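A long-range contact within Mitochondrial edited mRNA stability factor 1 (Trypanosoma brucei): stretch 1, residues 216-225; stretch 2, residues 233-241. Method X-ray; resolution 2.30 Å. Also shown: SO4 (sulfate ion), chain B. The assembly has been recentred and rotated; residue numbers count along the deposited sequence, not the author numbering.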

# COMPACT_ATOMS: atom_id res chain seq x y z
N GLU A 216 -17.48 15.57 -3.30
CA GLU A 216 -16.13 15.85 -2.80
C GLU A 216 -15.58 14.65 -2.03
O GLU A 216 -16.30 14.01 -1.26
CB GLU A 216 -16.12 17.08 -1.87
CG GLU A 216 -16.50 18.39 -2.54
CD GLU A 216 -16.30 19.61 -1.65
OE1 GLU A 216 -16.55 19.54 -0.42
OE2 GLU A 216 -15.90 20.66 -2.19
N TRP A 217 -14.30 14.35 -2.24
CA TRP A 217 -13.65 13.21 -1.62
C TRP A 217 -12.70 13.68 -0.52
O TRP A 217 -11.95 14.65 -0.70
CB TRP A 217 -12.85 12.41 -2.67
CG TRP A 217 -13.70 11.92 -3.80
CD1 TRP A 217 -13.87 12.53 -5.01
CD2 TRP A 217 -14.51 10.74 -3.82
NE1 TRP A 217 -14.74 11.79 -5.79
CE2 TRP A 217 -15.15 10.69 -5.08
CE3 TRP A 217 -14.76 9.72 -2.89
CZ2 TRP A 217 -16.02 9.65 -5.44
CZ3 TRP A 217 -15.63 8.69 -3.24
CH2 TRP A 217 -16.25 8.67 -4.51
N LEU A 218 -12.73 12.99 0.62
CA LEU A 218 -11.77 13.26 1.68
C LEU A 218 -10.39 12.74 1.29
O LEU A 218 -10.24 11.58 0.92
CB LEU A 218 -12.22 12.57 2.97
CG LEU A 218 -11.48 12.97 4.24
CD1 LEU A 218 -11.76 14.43 4.54
CD2 LEU A 218 -11.90 12.09 5.41
N MET A 219 -9.38 13.60 1.36
CA MET A 219 -8.03 13.20 0.98
C MET A 219 -6.97 13.58 2.03
O MET A 219 -7.15 14.54 2.78
CB MET A 219 -7.68 13.81 -0.37
CG MET A 219 -8.69 13.45 -1.45
SD MET A 219 -8.02 13.60 -3.10
CE MET A 219 -7.22 15.18 -2.99
N LEU A 220 -5.88 12.81 2.06
CA LEU A 220 -4.75 13.07 2.94
C LEU A 220 -3.48 13.07 2.10
O LEU A 220 -3.49 12.61 0.96
CB LEU A 220 -4.58 11.97 3.99
CG LEU A 220 -5.69 11.65 4.99
CD1 LEU A 220 -6.52 10.49 4.49
CD2 LEU A 220 -5.09 11.33 6.37
N ARG A 221 -2.39 13.57 2.67
CA ARG A 221 -1.09 13.49 2.02
C ARG A 221 -0.10 12.79 2.93
O ARG A 221 0.28 13.32 3.97
CB ARG A 221 -0.60 14.89 1.63
CG ARG A 221 -1.52 15.57 0.60
CD ARG A 221 -0.95 16.90 0.14
NE ARG A 221 0.22 16.74 -0.73
CZ ARG A 221 1.03 17.74 -1.04
NH1 ARG A 221 0.81 18.95 -0.55
NH2 ARG A 221 2.07 17.54 -1.83
N ARG A 222 0.28 11.58 2.55
CA ARG A 222 1.16 10.77 3.37
C ARG A 222 2.62 11.02 2.98
O ARG A 222 2.98 10.98 1.81
CB ARG A 222 0.82 9.29 3.19
CG ARG A 222 1.61 8.32 4.10
CD ARG A 222 1.41 6.88 3.63
NE ARG A 222 1.87 6.71 2.25
CZ ARG A 222 1.36 5.86 1.37
NH1 ARG A 222 0.34 5.06 1.71
NH2 ARG A 222 1.86 5.79 0.15
N ILE A 223 3.44 11.26 3.99
CA ILE A 223 4.87 11.46 3.77
C ILE A 223 5.52 10.10 3.77
O ILE A 223 5.39 9.34 4.72
CB ILE A 223 5.46 12.34 4.88
CG1 ILE A 223 4.71 13.68 4.93
CG2 ILE A 223 6.99 12.52 4.71
CD1 ILE A 223 5.04 14.54 6.16
N ASN A 224 6.20 9.76 2.68
CA ASN A 224 6.77 8.43 2.54
C ASN A 224 8.22 8.37 3.03
O ASN A 224 8.88 9.39 3.13
CB ASN A 224 6.62 7.97 1.09
CG ASN A 224 5.16 7.89 0.65
OD1 ASN A 224 4.37 7.21 1.29
ND2 ASN A 224 4.80 8.60 -0.42
N ARG A 225 8.68 7.18 3.37
CA ARG A 225 10.03 6.97 3.91
C ARG A 225 11.09 7.14 2.84
O ARG A 225 10.80 7.00 1.65
CB ARG A 225 10.13 5.59 4.55
CG ARG A 225 9.70 5.56 6.00
CD ARG A 225 9.39 4.15 6.47
NE ARG A 225 8.06 3.73 6.04
CZ ARG A 225 7.51 2.56 6.35
NH1 ARG A 225 8.17 1.68 7.10
NH2 ARG A 225 6.29 2.26 5.92
N PRO A 233 6.22 8.22 -4.76
CA PRO A 233 6.74 9.58 -4.66
C PRO A 233 7.03 9.96 -3.20
O PRO A 233 6.68 9.20 -2.29
CB PRO A 233 5.59 10.43 -5.22
CG PRO A 233 4.36 9.65 -4.83
CD PRO A 233 4.76 8.19 -4.97
N PRO A 234 7.67 11.12 -2.97
CA PRO A 234 7.94 11.58 -1.61
C PRO A 234 6.67 11.77 -0.76
O PRO A 234 6.69 11.48 0.44
CB PRO A 234 8.62 12.94 -1.83
CG PRO A 234 9.21 12.85 -3.19
CD PRO A 234 8.25 12.01 -3.99
N ILE A 235 5.59 12.26 -1.37
CA ILE A 235 4.34 12.54 -0.66
C ILE A 235 3.16 12.02 -1.48
O ILE A 235 2.96 12.46 -2.59
CB ILE A 235 4.14 14.05 -0.40
CG1 ILE A 235 5.38 14.64 0.27
CG2 ILE A 235 2.88 14.32 0.45
CD1 ILE A 235 5.29 16.14 0.56
N SER A 236 2.40 11.08 -0.92
CA SER A 236 1.26 10.50 -1.64
C SER A 236 -0.05 11.20 -1.28
O SER A 236 -0.46 11.19 -0.11
CB SER A 236 1.11 9.00 -1.30
OG SER A 236 2.30 8.27 -1.58
N LEU A 237 -0.69 11.81 -2.27
CA LEU A 237 -2.05 12.31 -2.12
C LEU A 237 -2.97 11.11 -2.27
O LEU A 237 -2.90 10.41 -3.27
CB LEU A 237 -2.36 13.35 -3.20
CG LEU A 237 -3.80 13.87 -3.28
CD1 LEU A 237 -4.11 14.75 -2.08
CD2 LEU A 237 -4.02 14.64 -4.59
N LYS A 238 -3.81 10.85 -1.28
CA LYS A 238 -4.55 9.60 -1.27
C LYS A 238 -5.93 9.74 -0.64
O LYS A 238 -6.16 10.60 0.20
CB LYS A 238 -3.76 8.53 -0.52
CG LYS A 238 -3.51 8.87 0.97
CD LYS A 238 -2.51 7.92 1.66
CE LYS A 238 -2.93 6.45 1.64
NZ LYS A 238 -4.25 6.20 2.31
N LEU A 239 -6.86 8.89 -1.09
CA LEU A 239 -8.05 8.55 -0.32
C LEU A 239 -7.59 7.82 0.96
O LEU A 239 -6.49 7.28 1.01
CB LEU A 239 -8.98 7.64 -1.14
CG LEU A 239 -9.42 8.16 -2.52
CD1 LEU A 239 -10.35 7.16 -3.25
CD2 LEU A 239 -10.11 9.51 -2.38
N PRO A 240 -8.43 7.82 2.00
CA PRO A 240 -8.09 7.09 3.23
C PRO A 240 -7.99 5.60 2.95
O PRO A 240 -8.64 5.11 2.03
CB PRO A 240 -9.29 7.34 4.15
CG PRO A 240 -9.93 8.61 3.61
CD PRO A 240 -9.70 8.57 2.13
N GLY A 241 -7.20 4.88 3.74
CA GLY A 241 -7.15 3.44 3.61
C GLY A 241 -5.73 2.94 3.52
O GLY A 241 -4.87 3.63 2.98
S SO4 B . -5.60 6.41 -4.19
O1 SO4 B . -5.79 6.73 -2.78
O2 SO4 B . -4.49 5.46 -4.27
O3 SO4 B . -6.80 5.83 -4.79
O4 SO4 B . -5.28 7.63 -4.93
O HOH W 1 1.20 14.78 -2.63
O HOH W 2 9.51 11.85 1.85

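Residues 216-223 and 235-238 form neighbouring antiparallel strands, their axes inclined at 161° and approaching to 4.4 Å, and together the two stretches bury 844 Å² of surface. The backbone is held by two hydrogen-bonded pairs. In the first, Leu220 N donates to Lys238 O and Lys238 N to Leu220 O, both at 2.9 Å; in the second, Arg222 N donates to Ser236 O and Ser236 N to Arg222 O, both at 2.8 Å. Each of these four residues thus has its amide and its carbonyl satisfied across the ladder. At the intervening Arg221-Leu237 pair the CA atoms draw in to 4.4 Å, and Arg221 CA lies 3.2 Å from Ser236 O, a CA-H...O contact supplementing the conventional bonds. Beyond the strand, Asn224 N continues the pattern by donating to Pro234 O (2.9 Å). Water 2 donates to this same carbonyl (3.2 Å) and to Asn224 O (2.8 Å), so Pro234 O receives two donors.

Asn224 is the centre of the side-chain polar network. Its amide nitrogen ND2 serves two acceptors, Pro233 O at 2.7 Å and Ser236 OG at 2.8 Å, while OD1 accepts from Arg222 NE at 2.7 Å and, weakly, from Arg222 NH2 at 3.1 Å. An asparagine suits this position because its one short side chain offers both a donor and an acceptor. Arg222 NH2 also makes a weak bond to Ser236 OG (3.1 Å), so the small hydroxyl accepts from both residues. Lys238, on the same sheet face as Arg222 and Ser236, places CD over one face of the Arg222 guanidinium; its aliphatic chain provides the packing, and NZ turns back to donate to Leu239 O (2.8 Å) and Gly241 O (2.7 Å), which lets the buried amine satisfy nearby carbonyls.

The other face carries Arg221, Ile223, Ile235 and Leu237. Arg221 CB packs 3.7 Å from Ile235 CG2, and Arg221 CG lies 3.8 Å from Leu237 CD1. The polar end of Arg221 is served by water 1, which accepts from NE and donates to Ile235 O, both at 2.9 Å, bridging the stretches; NH1 and NH2 are bonded elsewhere in the structure.

Towards the start of stretch 1 the contact becomes apolar. Met219 CE reaches Leu237 CD1 at 3.3 Å, Trp217 CB meets Leu239 CD2 at 4.0 Å, and Leu220 CD1 rests 4.0 Å from Pro240 CG. Leu239 N instead donates to sulfate O1 (2.9 Å), while Pro240 has no amide hydrogen to satisfy.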